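Local coordinates for protein 3-hydroxy-3-methylglutaryl-CoA lyase (Acinetobacter baumannii, PDB 6NDS) that belongs to the HMGL-like family of TIM-barrel proteins and holds a zinc ion and coenzyme A in this structure, at residues 44-49 and 282-287. Residues are numbered along the deposited sequence; the frame is centred on the assembly and turned at random.
Sequences NQLSTM and IQLSRT
On the outer, helical layer of the TIM barrel, residues 44-49, on helix 36-46 and the type I turn from Leu46 to Met49, pack against residues 282-287 on helix 278-285, with Leu284 inserted among Gln45, Leu46 and Met49. The contact is apolar, and Leu284 supplies all of its side of it. With CG anti to the backbone N (chi1 179°), its branched end reaches out to the other helix. CD1 of Leu284 lies 3.8 Å from CB of Gln45, while CD2 of Leu284 meets CD2 of Leu46 at 3.7 Å, the two leucine side chains crossing at about a right angle; the same CD2 also touches Gln45 and Met49. Nearer the backbone, CE of Met49 comes to 4.0 Å from CB of Leu284, the bend at chi2 (-69°) turning the S-methyl back onto CB and CD2 of the leucine. Gln45 is exposed and packs here through its aliphatic CB and CG, whereas the branched Leu46 and the long, pliable Met49 are apolar and fill buried positions without needing polar partners for their side chains.

The OG1 of Thr48 bonds to O of Gln45 at 2.7 Å, in the carbonyl plane, and N of Thr48 shares that acceptor; Thr287 grips O of Leu284 with the same two groups.

Leu46 also touches helix 22-28 at Ser22 and Pro23 and strand 53-58 at Ile54, while Met49 leans on Ala280 and Leu281 of helix 278-285, joining that late helix to the first helices and second strand of the barrel.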
loop_
_atom_site.group_PDB
_atom_site.type_symbol
_atom_site.label_atom_id
_atom_site.label_comp_id
_atom_site.label_asym_id
_atom_site.label_seq_id
_atom_site.Cartn_x
_atom_site.Cartn_y
_atom_site.Cartn_z
ATOM N N ASN A 44 -24.051 11.221 7.666
ATOM C CA ASN A 44 -25.209 11.150 6.774
ATOM C C ASN A 44 -24.774 10.839 5.344
ATOM O O ASN A 44 -25.450 10.087 4.639
ATOM C CB ASN A 44 -26.007 12.451 6.806
ATOM C CG ASN A 44 -26.814 12.613 8.077
ATOM O OD1 ASN A 44 -26.975 11.669 8.852
ATOM N ND2 ASN A 44 -27.344 13.813 8.293
ATOM N N GLN A 45 -23.642 11.404 4.901
ATOM C CA GLN A 45 -23.160 11.095 3.551
ATOM C C GLN A 45 -22.638 9.661 3.476
ATOM O O GLN A 45 -22.918 8.942 2.508
ATOM C CB GLN A 45 -22.061 12.077 3.136
ATOM C CG GLN A 45 -22.571 13.474 2.832
ATOM C CD GLN A 45 -23.476 13.462 1.624
ATOM O OE1 GLN A 45 -24.632 13.867 1.700
ATOM N NE2 GLN A 45 -22.957 12.969 0.500
ATOM N N LEU A 46 -21.884 9.233 4.484
ATOM C CA LEU A 46 -21.389 7.861 4.502
ATOM C C LEU A 46 -22.541 6.865 4.498
ATOM O O LEU A 46 -22.440 5.790 3.891
ATOM C CB LEU A 46 -20.503 7.635 5.725
ATOM C CG LEU A 46 -19.185 8.400 5.663
ATOM C CD1 LEU A 46 -18.568 8.426 7.059
ATOM C CD2 LEU A 46 -18.219 7.762 4.664
ATOM N N SER A 47 -23.644 7.209 5.169
ATOM C CA SER A 47 -24.826 6.350 5.195
ATOM C C SER A 47 -25.443 6.133 3.826
ATOM O O SER A 47 -26.280 5.236 3.692
ATOM C CB SER A 47 -25.918 6.922 6.116
ATOM O OG SER A 47 -25.568 6.768 7.487
ATOM N N THR A 48 -25.083 6.928 2.819
ATOM C CA THR A 48 -25.629 6.722 1.485
ATOM C C THR A 48 -24.735 5.856 0.603
ATOM O O THR A 48 -25.102 5.606 -0.553
ATOM C CB THR A 48 -25.877 8.062 0.776
ATOM O OG1 THR A 48 -24.623 8.682 0.438
ATOM C CG2 THR A 48 -26.698 9.010 1.652
ATOM N N MET A 49 -23.602 5.378 1.125
ATOM C CA MET A 49 -22.551 4.772 0.309
ATOM C C MET A 49 -22.622 3.254 0.236
ATOM O O MET A 49 -21.916 2.663 -0.594
ATOM C CB MET A 49 -21.159 5.175 0.832
ATOM C CG MET A 49 -20.896 6.660 0.735
ATOM S SD MET A 49 -20.731 7.219 -0.956
ATOM C CE MET A 49 -21.116 8.968 -0.711
ATOM N N ILE A 282 -15.367 8.027 -3.771
ATOM C CA ILE A 282 -14.227 8.852 -4.167
ATOM C C ILE A 282 -14.609 10.324 -4.147
ATOM O O ILE A 282 -13.839 11.177 -3.673
ATOM C CB ILE A 282 -13.704 8.417 -5.548
ATOM C CG1 ILE A 282 -13.034 7.038 -5.463
ATOM C CG2 ILE A 282 -12.730 9.473 -6.120
ATOM C CD1 ILE A 282 -12.776 6.401 -6.831
ATOM N N GLN A 283 -15.794 10.654 -4.670
ATOM C CA GLN A 283 -16.219 12.050 -4.677
ATOM C C GLN A 283 -16.332 12.585 -3.254
ATOM O O GLN A 283 -15.908 13.712 -2.970
ATOM C CB GLN A 283 -17.550 12.196 -5.422
ATOM C CG GLN A 283 -18.009 13.641 -5.550
ATOM C CD GLN A 283 -19.418 13.764 -6.092
ATOM O OE1 GLN A 283 -20.258 12.890 -5.875
ATOM N NE2 GLN A 283 -19.686 14.856 -6.797
ATOM N N LEU A 284 -16.871 11.774 -2.339
ATOM C CA LEU A 284 -16.971 12.200 -0.946
ATOM C C LEU A 284 -15.586 12.380 -0.327
ATOM O O LEU A 284 -15.334 13.366 0.375
ATOM C CB LEU A 284 -17.793 11.185 -0.138
ATOM C CG LEU A 284 -17.926 11.554 1.350
ATOM C CD1 LEU A 284 -18.687 12.851 1.578
ATOM C CD2 LEU A 284 -18.576 10.399 2.129
ATOM N N SER A 285 -14.677 11.440 -0.578
ATOM C CA SER A 285 -13.327 11.560 -0.029
ATOM C C SER A 285 -12.648 12.836 -0.504
ATOM O O SER A 285 -11.907 13.475 0.253
ATOM C CB SER A 285 -12.497 10.345 -0.420
ATOM O OG SER A 285 -11.194 10.467 0.123
ATOM N N ARG A 286 -12.903 13.241 -1.747
ATOM C CA ARG A 286 -12.268 14.446 -2.260
ATOM C C ARG A 286 -12.776 15.726 -1.594
ATOM O O ARG A 286 -12.167 16.780 -1.794
ATOM C CB ARG A 286 -12.442 14.511 -3.784
ATOM C CG ARG A 286 -11.576 13.455 -4.500
ATOM C CD ARG A 286 -11.894 13.316 -5.991
ATOM N NE ARG A 286 -10.818 12.619 -6.694
ATOM C CZ ARG A 286 -10.901 12.164 -7.940
ATOM N NH1 ARG A 286 -12.021 12.319 -8.633
ATOM N NH2 ARG A 286 -9.860 11.548 -8.495
ATOM N N THR A 287 -13.850 15.658 -0.791
ATOM C CA THR A 287 -14.270 16.812 -0.005
ATOM C C THR A 287 -13.516 16.933 1.310
ATOM O O THR A 287 -13.670 17.949 1.992
ATOM C CB THR A 287 -15.783 16.766 0.289
ATOM O OG1 THR A 287 -16.069 15.769 1.282
ATOM C CG2 THR A 287 -16.569 16.474 -0.988
#